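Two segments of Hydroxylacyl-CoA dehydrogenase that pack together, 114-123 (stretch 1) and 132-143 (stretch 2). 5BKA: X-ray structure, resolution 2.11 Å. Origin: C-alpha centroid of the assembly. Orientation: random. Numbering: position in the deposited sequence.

Stretch 1 (114-123) GPSCLVHDVL
Stretch 2, residues 132-143: LLRSRHVTHDHV

Residues 114-123 form one extended strand, with a cis peptide before Pro115; a strand ending at His140 runs antiparallel to it, their N-to-C directions 149° apart and their axes 4.7 Å apart at closest approach, burying 867 Å². The hydrogen-bonded pairs are Leu118 with Thr139, His120 with His137 and Val122 with Ser135, whose side chains share one face. Leu118 N to Thr139 O and Thr139 N to Leu118 O are each 3.1 Å; His120 N to His137 O and His137 N to His120 O, each 2.9 Å. Val122 N gives to Ser135 O (3.0 Å), but a bulge sends Val122 O to Arg134 N (2.7 Å), so Leu123 pairs with Leu133, Leu123 CD2 meeting Leu133 CD1 at 3.6 Å. A water donates to His120 O and bonds Ser135 OG.

On the other face, with Cys117, Val119 and Val138, Asp121 (chi1 m) and Arg136 (t, t, m) pair their buried charges: Arg136 NE to Asp121 OD1 2.8 Å, Arg136 NH2 to Asp121 OD2 2.7 Å; Arg136 NH1 is satisfied elsewhere in the structure.

The register carries on past the last bridge: Asp141 N donates to Ser116 O (2.8 Å) as a type I turn, His140 to Val143, begins. Ser116 OG (chi1 t) donates to Asp141 OD2 (2.6 Å). Waters bridge Ser116 N with His142 ND1 and Cys117 O with Asp141 OD2. His140 ND1, 3.7 Å from Pro115 CG, finds no partner.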

# COMPACT_ATOMS: atom_id res chain seq x y z
N GLY B 114 1.21 4.31 14.40
CA GLY B 114 1.09 3.27 15.40
C GLY B 114 -0.36 3.01 15.72
O GLY B 114 -1.20 3.91 15.69
N PRO B 115 -0.70 1.75 16.03
CA PRO B 115 0.29 0.66 16.06
C PRO B 115 0.59 0.04 14.69
O PRO B 115 -0.15 0.25 13.73
CB PRO B 115 -0.37 -0.36 16.97
CG PRO B 115 -1.84 -0.18 16.71
CD PRO B 115 -2.04 1.28 16.40
N SER B 116 1.70 -0.69 14.62
CA SER B 116 1.99 -1.58 13.50
C SER B 116 1.44 -2.95 13.85
O SER B 116 1.69 -3.47 14.94
CB SER B 116 3.50 -1.64 13.24
OG SER B 116 3.84 -2.63 12.28
N CYS B 117 0.67 -3.54 12.93
CA CYS B 117 -0.13 -4.71 13.26
C CYS B 117 0.01 -5.80 12.21
O CYS B 117 0.36 -5.55 11.05
CB CYS B 117 -1.62 -4.35 13.40
SG CYS B 117 -1.98 -2.79 14.23
N LEU B 118 -0.29 -7.02 12.64
CA LEU B 118 -0.55 -8.15 11.75
C LEU B 118 -2.04 -8.42 11.76
O LEU B 118 -2.66 -8.48 12.83
CB LEU B 118 0.22 -9.39 12.21
CG LEU B 118 1.70 -9.51 11.84
CD1 LEU B 118 2.26 -10.84 12.32
CD2 LEU B 118 1.90 -9.37 10.35
N VAL B 119 -2.63 -8.58 10.58
CA VAL B 119 -4.06 -8.81 10.44
C VAL B 119 -4.25 -10.24 9.94
O VAL B 119 -3.92 -10.55 8.79
CB VAL B 119 -4.71 -7.80 9.48
CG1 VAL B 119 -6.20 -8.07 9.36
CG2 VAL B 119 -4.46 -6.38 9.97
N HIS B 120 -4.80 -11.09 10.80
CA HIS B 120 -5.06 -12.49 10.47
C HIS B 120 -6.54 -12.63 10.13
O HIS B 120 -7.40 -12.50 11.00
CB HIS B 120 -4.68 -13.41 11.63
CG HIS B 120 -3.25 -13.28 12.04
ND1 HIS B 120 -2.21 -13.87 11.35
CD2 HIS B 120 -2.67 -12.62 13.08
CE1 HIS B 120 -1.07 -13.59 11.94
NE2 HIS B 120 -1.32 -12.83 12.99
N ASP B 121 -6.83 -12.91 8.86
CA ASP B 121 -8.20 -12.94 8.37
C ASP B 121 -8.57 -14.34 7.90
O ASP B 121 -7.72 -15.09 7.40
CB ASP B 121 -8.40 -11.95 7.22
CG ASP B 121 -8.60 -10.52 7.70
OD1 ASP B 121 -8.77 -10.32 8.92
OD2 ASP B 121 -8.60 -9.61 6.85
N VAL B 122 -9.85 -14.67 8.04
CA VAL B 122 -10.43 -15.86 7.44
C VAL B 122 -11.57 -15.40 6.53
O VAL B 122 -12.57 -14.86 7.00
CB VAL B 122 -10.94 -16.84 8.51
CG1 VAL B 122 -11.59 -18.05 7.85
CG2 VAL B 122 -9.81 -17.28 9.42
N LEU B 123 -11.39 -15.62 5.22
CA LEU B 123 -12.32 -15.18 4.19
C LEU B 123 -13.13 -16.36 3.68
O LEU B 123 -12.60 -17.47 3.54
CB LEU B 123 -11.57 -14.50 3.05
CG LEU B 123 -10.96 -13.13 3.36
CD1 LEU B 123 -9.87 -12.78 2.37
CD2 LEU B 123 -12.05 -12.07 3.37
N LEU B 132 -16.66 -12.75 2.16
CA LEU B 132 -17.04 -12.24 3.47
C LEU B 132 -15.99 -12.68 4.47
O LEU B 132 -15.29 -13.67 4.26
CB LEU B 132 -18.43 -12.73 3.90
CG LEU B 132 -19.67 -12.12 3.24
CD1 LEU B 132 -20.92 -12.87 3.68
CD2 LEU B 132 -19.78 -10.65 3.58
N LEU B 133 -15.90 -11.94 5.57
CA LEU B 133 -14.87 -12.16 6.59
C LEU B 133 -15.50 -12.93 7.74
O LEU B 133 -16.36 -12.40 8.46
CB LEU B 133 -14.29 -10.83 7.05
CG LEU B 133 -12.92 -10.81 7.74
CD1 LEU B 133 -11.92 -11.62 6.94
CD2 LEU B 133 -12.44 -9.38 7.90
N ARG B 134 -15.07 -14.18 7.92
CA ARG B 134 -15.49 -14.95 9.09
C ARG B 134 -14.87 -14.41 10.37
O ARG B 134 -15.56 -14.26 11.39
CB ARG B 134 -15.13 -16.43 8.90
N SER B 135 -13.57 -14.13 10.36
CA SER B 135 -12.88 -13.70 11.56
C SER B 135 -11.71 -12.79 11.20
O SER B 135 -11.11 -12.92 10.13
CB SER B 135 -12.37 -14.90 12.38
OG SER B 135 -11.65 -15.80 11.56
N ARG B 136 -11.41 -11.87 12.11
CA ARG B 136 -10.23 -11.01 12.00
C ARG B 136 -9.57 -10.92 13.37
O ARG B 136 -10.20 -10.51 14.34
CB ARG B 136 -10.60 -9.62 11.50
CG ARG B 136 -9.50 -8.60 11.69
CD ARG B 136 -9.75 -7.37 10.84
NE ARG B 136 -9.49 -7.62 9.43
CZ ARG B 136 -10.01 -6.89 8.45
NH1 ARG B 136 -10.82 -5.88 8.74
NH2 ARG B 136 -9.73 -7.16 7.18
N HIS B 137 -8.29 -11.31 13.44
CA HIS B 137 -7.51 -11.23 14.66
C HIS B 137 -6.33 -10.30 14.43
O HIS B 137 -5.51 -10.54 13.53
CB HIS B 137 -7.03 -12.62 15.10
CG HIS B 137 -8.15 -13.55 15.46
ND1 HIS B 137 -7.99 -14.92 15.51
CD2 HIS B 137 -9.44 -13.31 15.78
CE1 HIS B 137 -9.14 -15.48 15.85
NE2 HIS B 137 -10.04 -14.52 16.02
N VAL B 138 -6.24 -9.24 15.23
CA VAL B 138 -5.21 -8.22 15.08
C VAL B 138 -4.25 -8.33 16.25
O VAL B 138 -4.66 -8.31 17.41
CB VAL B 138 -5.82 -6.81 15.00
CG1 VAL B 138 -4.73 -5.76 14.82
CG2 VAL B 138 -6.84 -6.73 13.88
N THR B 139 -2.96 -8.44 15.94
CA THR B 139 -1.90 -8.42 16.93
C THR B 139 -1.03 -7.18 16.72
O THR B 139 -0.95 -6.65 15.61
CB THR B 139 -1.03 -9.68 16.86
OG1 THR B 139 -0.44 -9.79 15.56
CG2 THR B 139 -1.87 -10.92 17.14
N HIS B 140 -0.38 -6.74 17.79
CA HIS B 140 0.42 -5.52 17.77
C HIS B 140 1.90 -5.88 17.80
O HIS B 140 2.33 -6.68 18.64
CB HIS B 140 0.07 -4.62 18.96
CG HIS B 140 -1.37 -4.22 19.01
ND1 HIS B 140 -2.04 -3.69 17.93
CD2 HIS B 140 -2.27 -4.28 20.02
CE1 HIS B 140 -3.29 -3.44 18.27
NE2 HIS B 140 -3.46 -3.79 19.53
N ASP B 141 2.66 -5.30 16.87
CA ASP B 141 4.07 -5.67 16.73
C ASP B 141 4.89 -5.26 17.94
O ASP B 141 5.93 -5.88 18.22
CB ASP B 141 4.65 -5.04 15.46
CG ASP B 141 4.18 -5.73 14.19
OD1 ASP B 141 3.75 -6.90 14.27
OD2 ASP B 141 4.23 -5.10 13.12
N HIS B 142 4.46 -4.25 18.68
CA HIS B 142 5.18 -3.80 19.87
C HIS B 142 4.79 -4.57 21.13
O HIS B 142 5.39 -4.34 22.18
CB HIS B 142 4.95 -2.30 20.09
CG HIS B 142 3.55 -1.94 20.45
ND1 HIS B 142 2.52 -1.95 19.53
CD2 HIS B 142 3.00 -1.56 21.62
CE1 HIS B 142 1.39 -1.59 20.13
NE2 HIS B 142 1.66 -1.34 21.40
N VAL B 143 3.81 -5.46 21.04
CA VAL B 143 3.41 -6.27 22.19
C VAL B 143 4.04 -7.65 22.10
O VAL B 143 3.76 -8.41 21.17
CB VAL B 143 1.88 -6.37 22.29
CG1 VAL B 143 1.49 -7.31 23.42
CG2 VAL B 143 1.26 -5.00 22.50
O HOH W 1 3.22 -0.78 17.04
O HOH W 2 2.88 -5.65 10.74
O HOH W 3 -8.80 -14.75 12.05